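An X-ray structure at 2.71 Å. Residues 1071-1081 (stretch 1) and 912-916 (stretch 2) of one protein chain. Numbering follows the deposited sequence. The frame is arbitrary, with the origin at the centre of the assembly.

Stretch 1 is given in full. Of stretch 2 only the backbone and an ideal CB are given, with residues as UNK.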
# COMPACT_ATOMS: atom_id res chain seq x y z
N LEU A 1071 -11.93 35.27 2.44
CA LEU A 1071 -12.33 34.14 1.60
C LEU A 1071 -12.08 32.77 2.22
O LEU A 1071 -12.84 31.83 2.02
CB LEU A 1071 -11.67 34.17 0.22
CG LEU A 1071 -12.54 34.41 -1.02
CD1 LEU A 1071 -13.85 35.07 -0.69
CD2 LEU A 1071 -11.79 35.22 -2.06
N ARG A 1072 -10.99 32.66 2.96
CA ARG A 1072 -10.66 31.42 3.63
C ARG A 1072 -11.53 31.23 4.88
O ARG A 1072 -11.95 30.12 5.19
CB ARG A 1072 -9.17 31.38 3.98
CG ARG A 1072 -8.81 30.41 5.10
CD ARG A 1072 -7.30 30.41 5.32
NE ARG A 1072 -6.82 29.18 5.95
CZ ARG A 1072 -6.61 28.03 5.30
NH1 ARG A 1072 -6.86 27.94 4.00
NH2 ARG A 1072 -6.15 26.98 5.96
N LEU A 1073 -11.80 32.32 5.59
CA LEU A 1073 -12.59 32.27 6.82
C LEU A 1073 -13.98 31.72 6.55
O LEU A 1073 -14.37 30.69 7.12
CB LEU A 1073 -12.73 33.67 7.41
CG LEU A 1073 -13.23 33.90 8.84
CD1 LEU A 1073 -12.96 35.35 9.20
CD2 LEU A 1073 -14.70 33.60 9.02
N VAL A 1074 -14.74 32.43 5.72
CA VAL A 1074 -16.11 32.06 5.44
C VAL A 1074 -16.13 30.67 4.81
O VAL A 1074 -16.98 29.84 5.15
CB VAL A 1074 -16.85 33.12 4.58
CG1 VAL A 1074 -18.30 32.73 4.38
CG2 VAL A 1074 -16.79 34.47 5.24
N GLY A 1075 -15.16 30.40 3.94
CA GLY A 1075 -15.03 29.09 3.33
C GLY A 1075 -14.84 28.01 4.39
O GLY A 1075 -15.39 26.92 4.27
N SER A 1076 -14.08 28.33 5.43
CA SER A 1076 -13.90 27.40 6.54
C SER A 1076 -15.24 27.21 7.21
O SER A 1076 -15.65 26.08 7.49
CB SER A 1076 -12.90 27.93 7.58
OG SER A 1076 -11.56 27.73 7.20
N LEU A 1077 -15.95 28.32 7.44
CA LEU A 1077 -17.26 28.26 8.08
C LEU A 1077 -18.24 27.44 7.23
O LEU A 1077 -19.02 26.67 7.78
CB LEU A 1077 -17.79 29.65 8.40
CG LEU A 1077 -17.22 30.38 9.63
CD1 LEU A 1077 -17.78 31.77 9.73
CD2 LEU A 1077 -17.55 29.61 10.90
N LEU A 1078 -18.21 27.60 5.91
CA LEU A 1078 -19.05 26.76 5.05
C LEU A 1078 -18.69 25.28 5.17
O LEU A 1078 -19.60 24.42 5.28
CB LEU A 1078 -19.06 27.19 3.57
CG LEU A 1078 -19.84 28.41 3.03
CD1 LEU A 1078 -21.11 28.78 3.83
CD2 LEU A 1078 -18.93 29.58 2.85
N HIS A 1079 -17.38 24.98 5.11
CA HIS A 1079 -16.87 23.61 5.25
C HIS A 1079 -17.31 22.93 6.57
O HIS A 1079 -17.83 21.82 6.56
CB HIS A 1079 -15.34 23.57 5.10
CG HIS A 1079 -14.73 22.24 5.44
ND1 HIS A 1079 -15.14 21.06 4.87
CD2 HIS A 1079 -13.76 21.91 6.33
CE1 HIS A 1079 -14.45 20.06 5.38
NE2 HIS A 1079 -13.60 20.55 6.27
N MET A 1080 -17.14 23.61 7.71
CA MET A 1080 -17.55 23.02 8.99
C MET A 1080 -19.05 22.77 9.12
O MET A 1080 -19.46 21.85 9.83
CB MET A 1080 -17.01 23.84 10.18
CG MET A 1080 -15.49 23.77 10.38
SD MET A 1080 -14.80 22.15 10.85
CE MET A 1080 -14.69 21.27 9.32
N THR A 1081 -19.88 23.57 8.45
CA THR A 1081 -21.31 23.33 8.48
C THR A 1081 -21.58 22.03 7.75
O THR A 1081 -22.39 21.22 8.18
CB THR A 1081 -22.14 24.52 7.94
OG1 THR A 1081 -22.44 25.40 9.03
CG2 THR A 1081 -23.47 24.06 7.41
N UNK A 912 -6.27 31.27 13.67
CA UNK A 912 -5.74 31.89 12.46
C UNK A 912 -6.61 31.61 11.21
O UNK A 912 -6.80 32.51 10.39
CB UNK A 912 -4.31 31.39 12.22
N UNK A 913 -7.17 30.41 11.08
CA UNK A 913 -8.14 30.16 10.01
C UNK A 913 -9.38 31.05 10.16
O UNK A 913 -10.10 31.30 9.19
CB UNK A 913 -8.55 28.69 10.00
N UNK A 914 -9.64 31.51 11.38
CA UNK A 914 -10.87 32.26 11.64
C UNK A 914 -10.62 33.70 12.09
O UNK A 914 -11.29 34.19 13.01
CB UNK A 914 -11.70 31.53 12.70
N UNK A 915 -9.65 34.37 11.48
CA UNK A 915 -9.49 35.78 11.73
C UNK A 915 -8.63 36.17 12.92
O UNK A 915 -8.47 37.35 13.21
CB UNK A 915 -10.88 36.40 11.91
N UNK A 916 -8.10 35.18 13.64
CA UNK A 916 -7.18 35.48 14.73
C UNK A 916 -7.77 35.54 16.12
O UNK A 916 -8.99 35.50 16.29
CB UNK A 916 -6.50 36.82 14.44

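Stretch 1 is helical throughout, and it offers stretch 2 a mixed surface: the long arm of Arg1072, the leucines Leu1073 and Leu1077, the hydroxyl of Ser1076 and, a turn further on, Met1080.

Position 912 is helical in its backbone angles, and its CA-to-CB bond points sideways. No atom of stretch 1 lies within 5.5 Å of the ideal CB, so the helix sets no rule here, and almost any polar or small side chain would do. The deposited residue is Glu912, whose side chain makes no contact with the helix.

Position 913 is more demanding. Its CB also points sideways, but it stands 4.2 Å from OG of Ser1076 and 4.4 Å from NE of Arg1072. The serine hydroxyl donates to its own helix, from OG to O of Arg1072 at 3.1 Å, which leaves OG able to accept. A donor would therefore suit, while the nearby guanidinium would favour an acid or a neutral amide; a second positive charge is the less obvious choice. The residue is Arg913. Its NH2 donates to OG of Ser1076 at 2.9 Å and its NE adds a weak hydrogen bond to the same OG at 3.2 Å, so the hydroxyl sits at the edge of the guanidinium. The price is a close approach of like charges: NH1 of Arg913 lies 2.8 Å from NH2 of Arg1072, which sits over one face of the Arg913 guanidinium, and two donors cannot bond to each other. The backbone contributes as well, with O of Arg913 3.6 Å from CA of Leu1073 in a CA-H...O contact.

At position 914 the CA makes the closest register with the helix, 5.1 Å from CA of Leu1073. The CB is sideways, 4.8 Å from CG of Leu1073, and Leu1077, Ser1076 and Met1080 lie further along the helix. A long apolar chain or an aromatic could reach them. Tyr914 takes the second course. Leu1077 CD2 meets the ring edge at CE1, 4.0 Å away, and OH reaches 3.5 Å from CB of Ser1076 and 3.6 Å from CG of Met1080, contacts with carbon rather than hydrogen bonds.

Position 915 has phi/psi of 87/-1, where a CB would jam against the preceding carbonyl oxygen; it would also stand 3.6 Å from CD1 of Leu1073. Glycine is the natural answer, and the residue is Gly915.

Position 916, at 96/174, meets the same carbonyl obstacle but is out of reach of the helix. Its backbone alone calls for Gly916.

Stretch 2 (912-916) ERYGG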
# COMPACT_ATOMS: atom_id res chain seq x y z
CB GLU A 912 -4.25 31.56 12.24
CG GLU A 912 -3.91 30.06 12.14
CD GLU A 912 -3.83 29.36 13.51
OE1 GLU A 912 -3.87 30.06 14.55
OE2 GLU A 912 -3.72 28.11 13.54
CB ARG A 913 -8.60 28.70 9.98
CG ARG A 913 -7.54 27.67 9.68
CD ARG A 913 -8.17 26.28 9.66
NE ARG A 913 -9.15 26.15 8.59
CZ ARG A 913 -8.90 25.56 7.42
NH1 ARG A 913 -7.72 25.00 7.20
NH2 ARG A 913 -9.84 25.48 6.48
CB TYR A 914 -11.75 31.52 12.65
CG TYR A 914 -12.15 30.16 12.15
CD1 TYR A 914 -13.37 29.95 11.53
CD2 TYR A 914 -11.28 29.09 12.26
CE1 TYR A 914 -13.71 28.70 11.07
CE2 TYR A 914 -11.60 27.84 11.81
CZ TYR A 914 -12.81 27.65 11.20
OH TYR A 914 -13.12 26.39 10.75
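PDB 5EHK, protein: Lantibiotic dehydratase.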